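Side-chain contacts in polyhedrin (Antheraea mylitta cypovirus 4, PDB 5A8S), which probably assembles as trimers into the crystalline polyhedra that form the occlusion bodies of this insect virus: residues N193-G197 / P198-Q202; R148-G151 / P152-C156; V172-D175 / E176-V180; F216-E219 / S220-I223. All coordinates share one frame; numbering follows the deposited sequence.

Interaction 1 (N193-G197 / P198-Q202)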
loop_
_atom_site.group_PDB
_atom_site.type_symbol
_atom_site.label_atom_id
_atom_site.label_comp_id
_atom_site.label_asym_id
_atom_site.label_seq_id
_atom_site.Cartn_x
_atom_site.Cartn_y
_atom_site.Cartn_z
ATOM N N ASN A 193 -4.516 -25.245 5.230
ATOM C CA ASN A 193 -3.993 -23.886 5.360
ATOM C C ASN A 193 -4.001 -23.195 3.999
ATOM O O ASN A 193 -3.217 -23.548 3.116
ATOM C CB ASN A 193 -2.564 -23.921 5.917
ATOM C CG ASN A 193 -2.026 -22.534 6.262
ATOM O OD1 ASN A 193 -2.596 -21.513 5.866
ATOM N ND2 ASN A 193 -0.921 -22.494 7.006
ATOM N N ARG A 194 -4.889 -22.217 3.819
ATOM C CA ARG A 194 -5.018 -21.565 2.519
ATOM C C ARG A 194 -3.826 -20.654 2.220
ATOM O O ARG A 194 -3.662 -20.183 1.086
ATOM C CB ARG A 194 -6.342 -20.810 2.409
ATOM C CG ARG A 194 -7.544 -21.737 2.116
ATOM C CD ARG A 194 -8.804 -20.944 1.805
ATOM N NE ARG A 194 -8.633 -20.202 0.566
ATOM C CZ ARG A 194 -8.717 -18.882 0.452
ATOM N NH1 ARG A 194 -9.008 -18.127 1.510
ATOM N NH2 ARG A 194 -8.513 -18.317 -0.733
ATOM N N PHE A 195 -2.995 -20.415 3.233
ATOM C CA PHE A 195 -1.740 -19.671 3.058
ATOM C C PHE A 195 -0.572 -20.624 2.785
ATOM O O PHE A 195 0.591 -20.232 2.824
ATOM C CB PHE A 195 -1.438 -18.815 4.300
ATOM C CG PHE A 195 -2.477 -17.758 4.571
ATOM C CD1 PHE A 195 -3.659 -18.081 5.221
ATOM C CD2 PHE A 195 -2.277 -16.445 4.158
ATOM C CE1 PHE A 195 -4.626 -17.123 5.462
ATOM C CE2 PHE A 195 -3.237 -15.470 4.404
ATOM C CZ PHE A 195 -4.425 -15.814 5.056
ATOM N N ASN A 196 -0.896 -21.877 2.493
ATOM C CA ASN A 196 0.113 -22.906 2.346
ATOM C C ASN A 196 0.081 -23.544 0.965
ATOM O O ASN A 196 -0.980 -23.703 0.362
ATOM C CB ASN A 196 -0.098 -23.981 3.407
ATOM C CG ASN A 196 0.820 -25.168 3.216
ATOM O OD1 ASN A 196 0.372 -26.302 3.021
ATOM N ND2 ASN A 196 2.116 -24.907 3.250
ATOM N N GLY A 197 1.256 -23.908 0.471
ATOM C CA GLY A 197 1.355 -24.689 -0.746
ATOM C C GLY A 197 0.579 -24.100 -1.907
ATOM O O GLY A 197 0.650 -22.898 -2.160
ATOM N N PRO A 198 -0.174 -24.950 -2.622
ATOM C CA PRO A 198 -0.867 -24.563 -3.851
ATOM C C PRO A 198 -2.041 -23.623 -3.627
ATOM O O PRO A 198 -2.549 -23.082 -4.598
ATOM C CB PRO A 198 -1.367 -25.903 -4.416
ATOM C CG PRO A 198 -1.498 -26.786 -3.210
ATOM C CD PRO A 198 -0.363 -26.383 -2.313
ATOM N N GLN A 199 -2.462 -23.427 -2.383
ATOM C CA GLN A 199 -3.586 -22.537 -2.109
ATOM C C GLN A 199 -3.154 -21.080 -2.005
ATOM O O GLN A 199 -3.984 -20.180 -2.087
ATOM C CB GLN A 199 -4.291 -22.945 -0.817
ATOM C CG GLN A 199 -5.392 -23.984 -1.028
ATOM C CD GLN A 199 -4.862 -25.266 -1.658
ATOM O OE1 GLN A 199 -4.235 -26.086 -0.993
ATOM N NE2 GLN A 199 -5.109 -25.438 -2.946
ATOM N N LEU A 200 -1.858 -20.845 -1.825
ATOM C CA LEU A 200 -1.382 -19.509 -1.476
ATOM C C LEU A 200 -1.605 -18.487 -2.591
ATOM O O LEU A 200 -2.016 -17.362 -2.323
ATOM C CB LEU A 200 0.100 -19.551 -1.069
ATOM C CG LEU A 200 0.764 -18.246 -0.601
ATOM C CD1 LEU A 200 1.142 -17.374 -1.788
ATOM C CD2 LEU A 200 -0.135 -17.476 0.385
ATOM N N ALA A 201 -1.343 -18.865 -3.836
ATOM C CA ALA A 201 -1.361 -17.881 -4.915
ATOM C C ALA A 201 -2.672 -17.116 -4.906
ATOM O O ALA A 201 -2.673 -15.891 -5.013
ATOM C CB ALA A 201 -1.138 -18.542 -6.273
ATOM N N GLN A 202 -3.789 -17.828 -4.761
ATOM C CA GLN A 202 -5.097 -17.182 -4.802
ATOM C C GLN A 202 -5.288 -16.339 -3.555
ATOM O O GLN A 202 -5.771 -15.213 -3.624
ATOM C CB GLN A 202 -6.222 -18.214 -4.886
ATOM C CG GLN A 202 -7.626 -17.595 -4.837
ATOM C CD GLN A 202 -8.728 -18.611 -5.091
ATOM O OE1 GLN A 202 -8.498 -19.652 -5.696
ATOM N NE2 GLN A 202 -9.930 -18.312 -4.625
HETATM O O HOH W 1 -2.768 -25.893 1.399
HETATM O O HOH W 2 -6.928 -20.438 -2.085
HETATM O O HOH W 3 0.614 -21.077 -4.402
#
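Leu200 and Phe195 meet across a reversal of the chain, and following the leucine outward shows how a loop can bury an apolar side chain beside the loop's carbonyls. CB lies 3.6 Å from Gly197 O, the carbonyl that also accepts the Leu200 N-H (N to O 3.3 Å, 167° at the hydrogen). That bond is straight at its donor, although the N-H comes from well above the carbonyl plane. CG, anti to the backbone N (chi1 -177°), lies 4.0 Å from Phe195 O; with chi2 at -79°, CD2 comes to 3.8 Å from Phe195 CA and 4.3 Å from Phe195 CB, oblique to the ring. Phe195 also packs on Ala201 of the second subunit, while Leu200 meets Leu200 of both other subunits.

Around this apolar core the polar atoms are shared out with the help of water. Gln199 N donates to Asn196 O (3.1 Å), and Gln199 CB rests against Arg194 O. Arg194, its chain bent at chi3, sends NH2 to a water that in turn bonds Gln199 O, so the guanidinium is linked through water to the backbone of Gln199; its direct salt bridge is with Asp60. A further water joins Gly197 O to Ala201 N. Upstream, Asn193 OD1 accepts from Phe195 N at 2.9 Å, the donor standing above the amide carbonyl plane.

The motif is an Asx turn nested in the type I beta turn Asn193 to Asn196, leading into helix 200-205 at a contact between the three subunits.

Interaction 2 (R148-G151 / P152-C156)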
loop_
_atom_site.group_PDB
_atom_site.type_symbol
_atom_site.label_atom_id
_atom_site.label_comp_id
_atom_site.label_asym_id
_atom_site.label_seq_id
_atom_site.Cartn_x
_atom_site.Cartn_y
_atom_site.Cartn_z
ATOM N N ARG A 148 8.664 -6.089 18.575
ATOM C CA ARG A 148 8.327 -7.232 17.742
ATOM C C ARG A 148 7.077 -6.947 16.929
ATOM O O ARG A 148 6.514 -5.858 17.016
ATOM C CB ARG A 148 8.167 -8.478 18.607
ATOM C CG ARG A 148 9.436 -8.799 19.409
ATOM C CD ARG A 148 9.366 -10.185 19.980
ATOM N NE ARG A 148 8.770 -11.081 18.996
ATOM C CZ ARG A 148 9.447 -11.703 18.037
ATOM N NH1 ARG A 148 10.762 -11.545 17.934
ATOM N NH2 ARG A 148 8.804 -12.486 17.176
ATOM N N ALA A 149 6.657 -7.907 16.113
ATOM C CA ALA A 149 5.472 -7.718 15.281
ATOM C C ALA A 149 4.298 -7.283 16.152
ATOM O O ALA A 149 3.462 -6.489 15.728
ATOM C CB ALA A 149 5.133 -9.011 14.527
ATOM N N TRP A 150 4.234 -7.827 17.365
ATOM C CA TRP A 150 3.224 -7.422 18.344
ATOM C C TRP A 150 3.858 -7.312 19.714
ATOM O O TRP A 150 4.871 -7.947 19.995
ATOM C CB TRP A 150 2.056 -8.421 18.375
ATOM C CG TRP A 150 1.437 -8.530 17.044
ATOM C CD1 TRP A 150 1.658 -9.505 16.116
ATOM C CD2 TRP A 150 0.528 -7.598 16.442
ATOM N NE1 TRP A 150 0.938 -9.240 14.978
ATOM C CE2 TRP A 150 0.243 -8.071 15.148
ATOM C CE3 TRP A 150 -0.067 -6.407 16.871
ATOM C CZ2 TRP A 150 -0.631 -7.407 14.282
ATOM C CZ3 TRP A 150 -0.928 -5.743 16.010
ATOM C CH2 TRP A 150 -1.200 -6.244 14.728
ATOM N N GLY A 151 3.244 -6.506 20.566
ATOM C CA GLY A 151 3.764 -6.255 21.893
ATOM C C GLY A 151 3.280 -7.334 22.833
ATOM O O GLY A 151 2.381 -8.116 22.487
ATOM N N PRO A 152 3.880 -7.396 24.025
ATOM C CA PRO A 152 3.522 -8.436 25.000
ATOM C C PRO A 152 2.086 -8.291 25.495
ATOM O O PRO A 152 1.497 -9.260 25.996
ATOM C CB PRO A 152 4.537 -8.225 26.131
ATOM C CG PRO A 152 5.109 -6.860 25.920
ATOM C CD PRO A 152 5.025 -6.579 24.461
ATOM N N HIS A 153 1.527 -7.093 25.330
ATOM C CA HIS A 153 0.181 -6.796 25.797
ATOM C C HIS A 153 -0.709 -6.365 24.640
ATOM O O HIS A 153 -1.577 -5.515 24.809
ATOM C CB HIS A 153 0.228 -5.691 26.855
ATOM C CG HIS A 153 1.153 -5.993 27.992
ATOM N ND1 HIS A 153 2.444 -5.514 28.053
ATOM C CD2 HIS A 153 0.978 -6.743 29.106
ATOM C CE1 HIS A 153 3.022 -5.951 29.156
ATOM N NE2 HIS A 153 2.155 -6.695 29.812
ATOM N N VAL A 154 -0.489 -6.947 23.467
ATOM C CA VAL A 154 -1.330 -6.655 22.310
ATOM C C VAL A 154 -2.813 -6.808 22.667
ATOM O O VAL A 154 -3.197 -7.696 23.434
ATOM C CB VAL A 154 -0.975 -7.572 21.119
ATOM C CG1 VAL A 154 -1.091 -9.037 21.516
ATOM C CG2 VAL A 154 -1.847 -7.270 19.932
ATOM N N ILE A 155 -3.644 -5.924 22.128
ATOM C CA ILE A 155 -5.075 -5.977 22.386
ATOM C C ILE A 155 -5.703 -7.096 21.581
ATOM O O ILE A 155 -5.697 -7.063 20.355
ATOM C CB ILE A 155 -5.758 -4.662 21.989
ATOM C CG1 ILE A 155 -5.090 -3.487 22.700
ATOM C CG2 ILE A 155 -7.243 -4.718 22.314
ATOM C CD1 ILE A 155 -5.517 -2.135 22.162
ATOM N N CYS A 156 -6.245 -8.094 22.268
ATOM C CA CYS A 156 -6.776 -9.269 21.588
ATOM C C CYS A 156 -7.678 -10.082 22.520
ATOM O O CYS A 156 -8.065 -9.609 23.585
ATOM C CB CYS A 156 -5.625 -10.128 21.053
ATOM S SG CYS A 156 -4.509 -10.768 22.318
#
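The indole of Trp150 meets Val154 through its six-membered ring, CE3 lying 3.6 Å from Val154 CG2. The methyl approaches at a slant, and closer to the backbone the two CB atoms stand 4.2 Å apart. Around the same indole, Lys181 and Arg130 make cation-pi contacts, and NE1 bonds to Asn206 OD1 of the second subunit. The valine methyl reaches the ring because CG2 is anti to its backbone N, which leaves CG1 between the N and the carbonyl carbon (chi1 56°), near Gly151 O.

Beneath the side chains the chain bends through Pro152 and His153. Val154 N closes the bend by donating to Gly151 O at 3.3 Å, with 149° at the hydrogen. The donor sits steeply above the carbonyl plane, 71° out of it, away from the lone-pair directions. Gly151 N bonds outward to Glu132 OE2, and Ile155 pairs by backbone bonds with Val131, both on strand 130-134.

Chemically, then, the contact within the turn consists of one backbone bond and an apolar touch, whereas the polar interactions of the tryptophan lead elsewhere: two cations that probably polarise the indole, and a hydrogen bond that ties it to a neighbouring subunit.

Interaction 3 (V172-D175 / E176-V180)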
loop_
_atom_site.group_PDB
_atom_site.type_symbol
_atom_site.label_atom_id
_atom_site.label_comp_id
_atom_site.label_asym_id
_atom_site.label_seq_id
_atom_site.Cartn_x
_atom_site.Cartn_y
_atom_site.Cartn_z
ATOM N N VAL A 172 -10.574 1.483 21.942
ATOM C CA VAL A 172 -9.162 1.653 22.268
ATOM C C VAL A 172 -8.874 3.131 22.517
ATOM O O VAL A 172 -8.866 3.939 21.584
ATOM C CB VAL A 172 -8.261 1.141 21.130
ATOM C CG1 VAL A 172 -6.779 1.363 21.465
ATOM C CG2 VAL A 172 -8.540 -0.336 20.863
ATOM N N PRO A 173 -8.678 3.505 23.787
ATOM C CA PRO A 173 -8.299 4.894 24.078
ATOM C C PRO A 173 -6.915 5.226 23.530
ATOM O O PRO A 173 -6.031 4.369 23.518
ATOM C CB PRO A 173 -8.289 4.953 25.611
ATOM C CG PRO A 173 -9.107 3.785 26.055
ATOM C CD PRO A 173 -8.917 2.724 25.013
ATOM N N LEU A 174 -6.731 6.462 23.083
ATOM C CA LEU A 174 -5.446 6.896 22.535
ATOM C C LEU A 174 -4.979 8.146 23.250
ATOM O O LEU A 174 -5.794 8.983 23.606
ATOM C CB LEU A 174 -5.573 7.226 21.044
ATOM C CG LEU A 174 -6.018 6.084 20.133
ATOM C CD1 LEU A 174 -6.284 6.630 18.745
ATOM C CD2 LEU A 174 -4.975 4.985 20.101
ATOM N N ASP A 175 -3.677 8.280 23.462
ATOM C CA ASP A 175 -3.137 9.591 23.814
ATOM C C ASP A 175 -2.465 10.146 22.561
ATOM O O ASP A 175 -2.391 9.460 21.537
ATOM C CB ASP A 175 -2.246 9.569 25.075
ATOM C CG ASP A 175 -0.806 9.125 24.816
ATOM O OD1 ASP A 175 -0.356 9.106 23.655
ATOM O OD2 ASP A 175 -0.104 8.826 25.812
ATOM N N GLU A 176 -2.013 11.390 22.622
ATOM C CA GLU A 176 -1.689 12.115 21.406
ATOM C C GLU A 176 -0.466 11.561 20.659
ATOM O O GLU A 176 -0.279 11.860 19.480
ATOM C CB GLU A 176 -1.485 13.600 21.706
ATOM C CG GLU A 176 -1.383 14.443 20.461
ATOM C CD GLU A 176 -1.122 15.892 20.770
ATOM O OE1 GLU A 176 -0.721 16.192 21.918
ATOM O OE2 GLU A 176 -1.327 16.725 19.866
ATOM N N HIS A 177 0.364 10.753 21.316
ATOM C CA HIS A 177 1.523 10.208 20.619
ATOM C C HIS A 177 1.280 8.805 20.038
ATOM O O HIS A 177 2.202 8.175 19.536
ATOM C CB HIS A 177 2.778 10.264 21.502
ATOM C CG HIS A 177 3.080 8.995 22.238
ATOM N ND1 HIS A 177 2.238 8.453 23.181
ATOM C CD2 HIS A 177 4.171 8.189 22.202
ATOM C CE1 HIS A 177 2.777 7.358 23.679
ATOM N NE2 HIS A 177 3.952 7.173 23.100
ATOM N N ASN A 178 0.032 8.341 20.061
ATOM C CA ASN A 178 -0.256 7.004 19.565
ATOM C C ASN A 178 -0.594 6.935 18.079
ATOM O O ASN A 178 -1.033 7.900 17.459
ATOM C CB ASN A 178 -1.380 6.347 20.362
ATOM C CG ASN A 178 -0.959 5.973 21.775
ATOM O OD1 ASN A 178 -1.699 6.193 22.719
ATOM N ND2 ASN A 178 0.237 5.409 21.920
ATOM N N THR A 179 -0.373 5.755 17.524
ATOM C CA THR A 179 -0.823 5.416 16.190
ATOM C C THR A 179 -1.588 4.107 16.359
ATOM O O THR A 179 -1.658 3.578 17.467
ATOM C CB THR A 179 0.361 5.254 15.247
ATOM O OG1 THR A 179 1.286 4.310 15.803
ATOM C CG2 THR A 179 1.068 6.606 15.045
ATOM N N VAL A 180 -2.158 3.575 15.288
ATOM C CA VAL A 180 -3.013 2.394 15.408
ATOM C C VAL A 180 -2.611 1.310 14.413
ATOM O O VAL A 180 -2.399 1.594 13.240
ATOM C CB VAL A 180 -4.488 2.766 15.160
ATOM C CG1 VAL A 180 -5.359 1.518 15.128
ATOM C CG2 VAL A 180 -4.976 3.733 16.233
#
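Asp175 and His177 illustrate how one carboxylate oxygen can hold a turn by two grips at once. His177 ND1 donates to Asp175 OD1 at 2.7 Å, using the syn lone pair, and the oxygen lies almost in the imidazole plane. The backbone N of His177 reaches the same OD1 at 2.9 Å from the anti side, somewhat out of the carboxylate plane. Carboxylate and ring are turned 45° against each other, and both donors would be expected to stabilise negative charge on the aspartate. OD1 comes within range because CG of Asp175 stands between its backbone N and carbonyl carbon (chi1 82°).

The bond from His177 N makes an Asx turn, laid over a type I beta turn from Asp175 to Asn178, which Asn178 N closes by donating to Asp175 O at 3.0 Å. This tight bend is the link between strand 167-173 of the six-stranded sheet and strand 179-185 of the three-stranded one.

Asn178 answers in the other direction: its OD1 accepts from Asp175 N at 3.0 Å, with 163° at the hydrogen. Its ND2 donates to Thr134 O, and the two bonds together fix which way the amide is flipped. Next to it, Leu174 lays CD2 3.9 Å from Asn178 CB and brings CD1 to 4.1 Å from Val180 CG2, the leucine and valine crossing at about a right angle. Farther out, Glu176 OE2 accepts from Asp109 N, and the Glu176 carbonyl receives Trp68 NE1.

Interaction 4 (F216-E219 / S220-I223)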
loop_
_atom_site.group_PDB
_atom_site.type_symbol
_atom_site.label_atom_id
_atom_site.label_comp_id
_atom_site.label_asym_id
_atom_site.label_seq_id
_atom_site.Cartn_x
_atom_site.Cartn_y
_atom_site.Cartn_z
ATOM N N PHE A 216 -18.155 11.595 9.567
ATOM C CA PHE A 216 -19.498 11.666 10.126
ATOM C C PHE A 216 -19.569 12.858 11.066
ATOM O O PHE A 216 -18.722 13.006 11.946
ATOM C CB PHE A 216 -19.813 10.384 10.909
ATOM C CG PHE A 216 -19.552 9.134 10.128
ATOM C CD1 PHE A 216 -20.511 8.624 9.265
ATOM C CD2 PHE A 216 -18.338 8.482 10.234
ATOM C CE1 PHE A 216 -20.260 7.489 8.528
ATOM C CE2 PHE A 216 -18.085 7.336 9.500
ATOM C CZ PHE A 216 -19.044 6.845 8.646
ATOM N N ASN A 217 -20.574 13.705 10.893
ATOM C CA ASN A 217 -20.659 14.920 11.692
ATOM C C ASN A 217 -21.151 14.673 13.115
ATOM O O ASN A 217 -20.979 15.519 13.987
ATOM C CB ASN A 217 -21.534 15.961 10.991
ATOM C CG ASN A 217 -20.821 16.624 9.819
ATOM O OD1 ASN A 217 -19.606 16.504 9.676
ATOM N ND2 ASN A 217 -21.572 17.338 8.986
ATOM N N THR A 218 -21.746 13.513 13.359
ATOM C CA THR A 218 -22.237 13.210 14.695
ATOM C C THR A 218 -22.484 11.701 14.838
ATOM O O THR A 218 -22.591 10.998 13.838
ATOM C CB THR A 218 -23.491 14.041 14.992
ATOM O OG1 THR A 218 -23.773 14.007 16.396
ATOM C CG2 THR A 218 -24.684 13.549 14.194
ATOM N N GLU A 219 -22.544 11.188 16.062
ATOM C CA GLU A 219 -22.562 9.737 16.223
ATOM C C GLU A 219 -23.820 9.087 15.651
ATOM O O GLU A 219 -23.790 7.919 15.246
ATOM C CB GLU A 219 -22.375 9.287 17.681
ATOM C CG GLU A 219 -22.020 7.793 17.711
ATOM C CD GLU A 219 -21.747 7.207 19.086
ATOM O OE1 GLU A 219 -22.478 7.510 20.053
ATOM O OE2 GLU A 219 -20.799 6.397 19.175
ATOM N N SER A 220 -24.925 9.823 15.609
ATOM C CA SER A 220 -26.146 9.275 15.035
ATOM C C SER A 220 -25.840 8.797 13.624
ATOM O O SER A 220 -26.363 7.787 13.170
ATOM C CB SER A 220 -27.262 10.321 15.002
ATOM O OG SER A 220 -26.932 11.407 14.149
ATOM N N ASP A 221 -24.986 9.535 12.924
ATOM C CA ASP A 221 -24.705 9.213 11.531
ATOM C C ASP A 221 -23.743 8.025 11.456
ATOM O O ASP A 221 -23.815 7.229 10.521
ATOM C CB ASP A 221 -24.133 10.429 10.801
ATOM C CG ASP A 221 -25.163 11.558 10.610
ATOM O OD1 ASP A 221 -26.281 11.514 11.181
ATOM O OD2 ASP A 221 -24.847 12.510 9.873
ATOM N N VAL A 222 -22.855 7.902 12.439
ATOM C CA VAL A 222 -21.933 6.763 12.500
ATOM C C VAL A 222 -22.741 5.493 12.680
ATOM O O VAL A 222 -22.471 4.458 12.072
ATOM C CB VAL A 222 -20.949 6.881 13.698
ATOM C CG1 VAL A 222 -20.098 5.616 13.848
ATOM C CG2 VAL A 222 -20.040 8.104 13.534
ATOM N N ILE A 223 -23.743 5.578 13.541
ATOM C CA ILE A 223 -24.526 4.416 13.903
ATOM C C ILE A 223 -25.351 4.000 12.697
ATOM O O ILE A 223 -25.478 2.810 12.384
ATOM C CB ILE A 223 -25.411 4.721 15.126
ATOM C CG1 ILE A 223 -24.536 4.849 16.380
ATOM C CG2 ILE A 223 -26.452 3.629 15.329
ATOM C CD1 ILE A 223 -25.245 5.507 17.549
HETATM O O HOH W 4 -22.382 12.553 8.828
HETATM O O HOH W 5 -25.260 12.060 17.319
#
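Phe216 and Val222 cross at about a right angle, the last side chain of a strand set against the first turn of the following helix. Val222 CG2 presses on Phe216 CB at 3.5 Å. The valine CA stands over one face of the phenyl, 4.3 Å from its centroid and 21° off the normal, in a CH-pi contact displaced toward the rim. Tyr225 adds an edge-to-face ring contact.

Between the two residues the chain passes from strand 210-216 into helix 219-228, with Thr218 at the N-cap position. Its side chain makes no direct capping bond; instead, OG1 bonds to a water that accepts from Ser220 N. The Thr218 carbonyl takes Asp221 N at 3.0 Å and, weakly, Val222 N. Regular helical bonding has begun by Glu219, whose O accepts from Ile223 N at 2.9 Å.

Thr218 CG2 stands between N and carbonyl carbon, close against Ser220 OG at 3.1 Å. That hydroxyl donates to Asp221 OD1 from above the carboxylate plane, while OD2 accepts a hydrogen bond from a water that in turn accepts from Asn217 N. The extended Glu219 chain crosses Ile223 at a slant, Glu219 CG to Ile223 CD1 4.0 Å, before its carboxylate reaches Tyr233 OH and Gln236 N.

In the fold
Along the chain the four local contacts follow one another in the order 2, 3, 1, 4, without overlap. Interactions 2 and 3 are neighbours, with centres about 15 Å apart, and they touch where Ile155 CD1 packs on Val172 CG2; both lie against strand 130-134 of the three-stranded sheet. Strand 179-185, which interaction 3 opens, leads on through a loop to interaction 1 and helix 200-205. Interaction 4, at the end of 210-216, an edge strand of the six-stranded sheet within the chain, lies across the chain's centre from interaction 1, about 40 Å between centres. Interactions 1 and 2 meet the second subunit, 1 and 4 the third; interaction 3 touches no other chain of the trimer.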